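Local coordinates for aminotransferase (Helicobacter pylori, PDB 2FNU) that transfers an amino group from L-glutamate to a UDP-linked 4-keto sugar by means of pyridoxal phosphate, the second step in the biosynthesis of pseudaminic acid for flagellin, at the interface of chains A and B. Residues are numbered along the deposited sequence; one frame, centred on the assembly and turned at random. Chains: chain A/B, aminotransferase.

Contact 1: the interface of chains A and B. Residues chain A 11, 16; chain B 23-24.
The N-terminal helix 13-23 of each subunit helps to knit the PseC dimer together: at this point the helix of chain A, near its start, and the loop just ahead of it meet the end of the same helix in chain B. A:Lys16 and B:Leu23 run past one another in opposite directions, the aliphatic part of the lysine lying alongside the leucine, with A:Lys16 CG 4.0 Å from B:Leu23 CB and as close to the CD1 methyl. Beyond CG the lysine is extended (chi2 168°, chi3 -167°), and this reach carries the terminal amine to the end of the partner helix. There NZ of A:Lys16 donates a hydrogen bond of 3.0 Å to the side-chain amide oxygen OD1 of B:Asn24, the first residue after the helix. The donor approaches with a C=O...N angle of 151°, slightly tilted from the amide plane. The backbone carbonyl O of B:Leu23 lies 3.6 Å from CE of A:Lys16, and this polar group, with the amide oxygen, would probably favour a positive charge on the lysine. On a neighbouring flank of the same leucine, reached through its other methyl, A:Leu11 crosses B:Leu23 at about a right angle, and one branch of each makes the contact: the CD2 methyl of A:Leu11 stands 3.8 Å from the CD2 methyl of B:Leu23.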
ATOM      1  N   LEU A  11      16.519  12.101  -8.337  1.00 14.23           N
ATOM      2  CA  LEU A  11      17.441  11.112  -7.749  1.00 15.24           C
ATOM      3  C   LEU A  11      18.874  11.366  -8.188  1.00 16.07           C
ATOM      4  O   LEU A  11      19.116  11.852  -9.296  1.00 18.00           O
ATOM      5  CB  LEU A  11      17.024   9.706  -8.186  1.00 14.93           C
ATOM      6  CG  LEU A  11      15.986   9.005  -7.297  1.00 22.35           C
ATOM      7  CD1 LEU A  11      14.723   9.817  -7.044  1.00 29.75           C
ATOM      8  CD2 LEU A  11      15.657   7.587  -7.810  1.00 16.35           C
ATOM      9  N   LYS A  16      20.928   6.009  -5.668  1.00 16.50           N
ATOM     10  CA  LYS A  16      21.003   4.756  -6.428  1.00 17.40           C
ATOM     11  C   LYS A  16      21.894   3.749  -5.721  1.00 18.75           C
ATOM     12  O   LYS A  16      21.562   2.562  -5.634  1.00 19.78           O
ATOM     13  CB  LYS A  16      21.436   5.036  -7.862  1.00 18.31           C
ATOM     14  CG  LYS A  16      20.453   5.956  -8.603  1.00 22.96           C
ATOM     15  CD  LYS A  16      20.999   6.481  -9.935  1.00 24.62           C
ATOM     16  CE  LYS A  16      20.118   7.624 -10.449  1.00 25.63           C
ATOM     17  NZ  LYS A  16      20.637   8.276 -11.699  1.00 27.22           N
TER
ATOM     18  N   LEU B  23      15.614   3.686 -11.875  1.00 14.72           N
ATOM     19  CA  LEU B  23      16.093   4.816 -11.094  1.00 16.03           C
ATOM     20  C   LEU B  23      16.670   5.908 -12.010  1.00 17.21           C
ATOM     21  O   LEU B  23      16.768   7.083 -11.615  1.00 18.46           O
ATOM     22  CB  LEU B  23      17.149   4.348 -10.096  1.00 18.36           C
ATOM     23  CG  LEU B  23      16.680   3.335  -9.040  1.00 17.55           C
ATOM     24  CD1 LEU B  23      17.841   3.002  -8.093  1.00 22.69           C
ATOM     25  CD2 LEU B  23      15.460   3.815  -8.240  1.00 15.72           C
ATOM     26  N   ASN B  24      17.060   5.519 -13.220  1.00 17.37           N
ATOM     27  CA  ASN B  24      17.586   6.493 -14.188  1.00 17.37           C
ATOM     28  C   ASN B  24      16.499   7.225 -14.973  1.00 21.39           C
ATOM     29  O   ASN B  24      16.799   8.166 -15.713  1.00 25.04           O
ATOM     30  CB  ASN B  24      18.532   5.788 -15.170  1.00 18.35           C
ATOM     31  CG  ASN B  24      19.838   5.363 -14.532  1.00 21.44           C
ATOM     32  OD1 ASN B  24      20.238   5.877 -13.485  1.00 25.22           O
ATOM     33  ND2 ASN B  24      20.513   4.392 -15.157  1.00 27.52           N
TER

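Contact 2: the interface of chains A and B. Residues chain A 28-29, 232, 234; chain B 181, 187-189.
A:Thr29 and B:Glu189 are joined across the dimer interface by a short hydrogen bond, 2.6 Å from the threonine hydroxyl OG1 to the carboxylate oxygen OE2. The hydroxyl donates to the anti side of that oxygen, 21° out of the carboxylate plane, and the two side chains cross at about a right angle. Rotation about the first threonine bond sets OG1 anti to the backbone N (chi1 -169°), which turns the hydroxyl to the acid and leaves CG2 directed at chain B, where this methyl packs 4.0 Å from CB of B:Ala181 and also near the carbonyl O of B:Ala188. With CG of B:Glu189 anti to the carbonyl carbon, the CG methylene lies against the CB atoms of A:Thr29 and A:Asn232, the latter 3.8 Å away, and the bend at chi2 (-85°) turns the carboxylate towards the threonine.

Beside this polar link, B:Ala188 has more of its own surface hidden by the partner than any other residue of the patch. Chain A packs on its methyl from several directions: CG of A:Asn232 is 3.7 Å from CB of B:Ala188, while CB of A:Leu28 and CD1 of A:Ile234 each approach it at 3.9 Å, and the backbone O of A:Leu28 also lies near it. The methyl sits over the flat face of the A:Asn232 amide, centred on its carbon, and also touches CB.

Further out, B:Thr187 buries no surface against chain A but may steady the turn that presents its neighbours. Its OG1 donates 2.8 Å to the backbone O of B:Glu189, from above the carbonyl plane, across B:Ala188, whose phi is positive. The chain B segment is the loop leading into strand 191-195, a few residues beyond B:Lys183, the lysine that carries pyridoxal phosphate in the resting enzyme. From chain A come the substrate-binding loop at A:Leu28 and A:Thr29 and the start of helix 233-243.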
ATOM      1  N   LEU A  28      14.475  -7.324   2.257  1.00 14.43           N
ATOM      2  CA  LEU A  28      13.866  -6.371   1.320  1.00 13.83           C
ATOM      3  C   LEU A  28      12.680  -5.631   1.900  1.00 14.69           C
ATOM      4  O   LEU A  28      12.223  -4.655   1.314  1.00 15.52           O
ATOM      5  CB  LEU A  28      13.436  -7.064   0.031  1.00 14.14           C
ATOM      6  CG  LEU A  28      14.535  -7.697  -0.834  1.00 13.69           C
ATOM      7  CD1 LEU A  28      13.892  -8.266  -2.075  1.00 14.82           C
ATOM      8  CD2 LEU A  28      15.630  -6.695  -1.220  1.00 18.73           C
ATOM      9  N   THR A  29      12.169  -6.096   3.034  1.00 14.95           N
ATOM     10  CA  THR A  29      11.094  -5.405   3.720  1.00 13.52           C
ATOM     11  C   THR A  29      11.156  -5.741   5.199  1.00 15.71           C
ATOM     12  O   THR A  29      11.926  -6.622   5.597  1.00 16.55           O
ATOM     13  CB  THR A  29       9.719  -5.707   3.094  1.00 14.58           C
ATOM     14  OG1 THR A  29       8.753  -4.802   3.643  1.00 14.81           O
ATOM     15  CG2 THR A  29       9.283  -7.166   3.320  1.00 16.63           C
ATOM     16  N   ASN A 232       8.611  -0.770   1.983  1.00 14.46           N
ATOM     17  CA  ASN A 232       9.665  -1.785   1.954  1.00 14.91           C
ATOM     18  C   ASN A 232      11.066  -1.160   2.092  1.00 16.37           C
ATOM     19  O   ASN A 232      11.207   0.068   2.178  1.00 16.52           O
ATOM     20  CB  ASN A 232       9.528  -2.676   0.713  1.00 15.11           C
ATOM     21  CG  ASN A 232       9.652  -1.896  -0.578  1.00 17.05           C
ATOM     22  OD1 ASN A 232       8.707  -1.816  -1.370  1.00 20.21           O
ATOM     23  ND2 ASN A 232      10.817  -1.281  -0.789  1.00 11.69           N
ATOM     24  N   ILE A 234      13.692  -1.143   0.044  1.00 13.73           N
ATOM     25  CA  ILE A 234      14.219  -0.473  -1.134  1.00 14.81           C
ATOM     26  C   ILE A 234      13.771   0.990  -1.082  1.00 14.71           C
ATOM     27  O   ILE A 234      14.579   1.908  -1.181  1.00 17.01           O
ATOM     28  CB  ILE A 234      13.716  -1.135  -2.421  1.00 16.70           C
ATOM     29  CG1 ILE A 234      14.171  -2.602  -2.469  1.00 16.76           C
ATOM     30  CG2 ILE A 234      14.207  -0.363  -3.662  1.00 23.74           C
ATOM     31  CD1 ILE A 234      13.542  -3.389  -3.607  1.00 16.96           C
TER
ATOM     32  N   ALA B 181       8.642 -10.278  -0.133  1.00 13.65           N
ATOM     33  CA  ALA B 181      10.056 -10.689  -0.156  1.00 12.88           C
ATOM     34  C   ALA B 181      10.295 -12.196  -0.176  1.00 15.13           C
ATOM     35  O   ALA B 181      11.220 -12.665  -0.835  1.00 16.32           O
ATOM     36  CB  ALA B 181      10.765 -10.086   1.047  1.00 13.37           C
ATOM     37  N   THR B 187       8.593  -8.562  -5.379  1.00 12.77           N
ATOM     38  CA  THR B 187       8.749  -7.143  -5.694  1.00 12.17           C
ATOM     39  C   THR B 187       9.035  -6.373  -4.383  1.00 14.52           C
ATOM     40  O   THR B 187       8.743  -5.170  -4.299  1.00 13.78           O
ATOM     41  CB  THR B 187       7.471  -6.593  -6.381  1.00 13.84           C
ATOM     42  OG1 THR B 187       6.337  -6.730  -5.505  1.00 13.54           O
ATOM     43  CG2 THR B 187       7.196  -7.370  -7.659  1.00 16.13           C
ATOM     44  N   ALA B 188       9.597  -7.085  -3.388  1.00 13.07           N
ATOM     45  CA  ALA B 188       9.831  -6.630  -1.998  1.00 13.58           C
ATOM     46  C   ALA B 188       8.547  -6.623  -1.169  1.00 13.84           C
ATOM     47  O   ALA B 188       8.454  -7.316  -0.156  1.00 12.93           O
ATOM     48  CB  ALA B 188      10.553  -5.263  -1.938  1.00 16.21           C
ATOM     49  N   GLU B 189       7.586  -5.799  -1.576  1.00 11.84           N
ATOM     50  CA  GLU B 189       6.179  -5.956  -1.171  1.00 11.58           C
ATOM     51  C   GLU B 189       5.411  -5.863  -2.470  1.00 11.06           C
ATOM     52  O   GLU B 189       5.762  -5.095  -3.366  1.00 12.12           O
ATOM     53  CB  GLU B 189       5.705  -4.835  -0.239  1.00 12.34           C
ATOM     54  CG  GLU B 189       6.409  -4.784   1.134  1.00 14.87           C
ATOM     55  CD  GLU B 189       5.784  -5.701   2.180  1.00 16.10           C
ATOM     56  OE1 GLU B 189       4.833  -6.481   1.865  1.00 12.68           O
ATOM     57  OE2 GLU B 189       6.291  -5.675   3.325  1.00 15.39           O
TER

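About 17 Å separates the C-alpha centres of contact 1 and contact 2, which share no residue but belong to one two-fold interface, each with a twin in which the chains are exchanged. In each chain helix 13-23 is followed within a few residues by the substrate-binding loop; A:Lys16 and A:Leu28 are thus on one chain, while B:Asn24 leads to the twin of that loop. Contact 1, at the helix ends and flanking loops, appears mainly structural, whereas contact 2 sets the substrate loop of one chain against the loop after the cofactor lysine of the other. Dimerisation and active-site construction thus appear to be coupled.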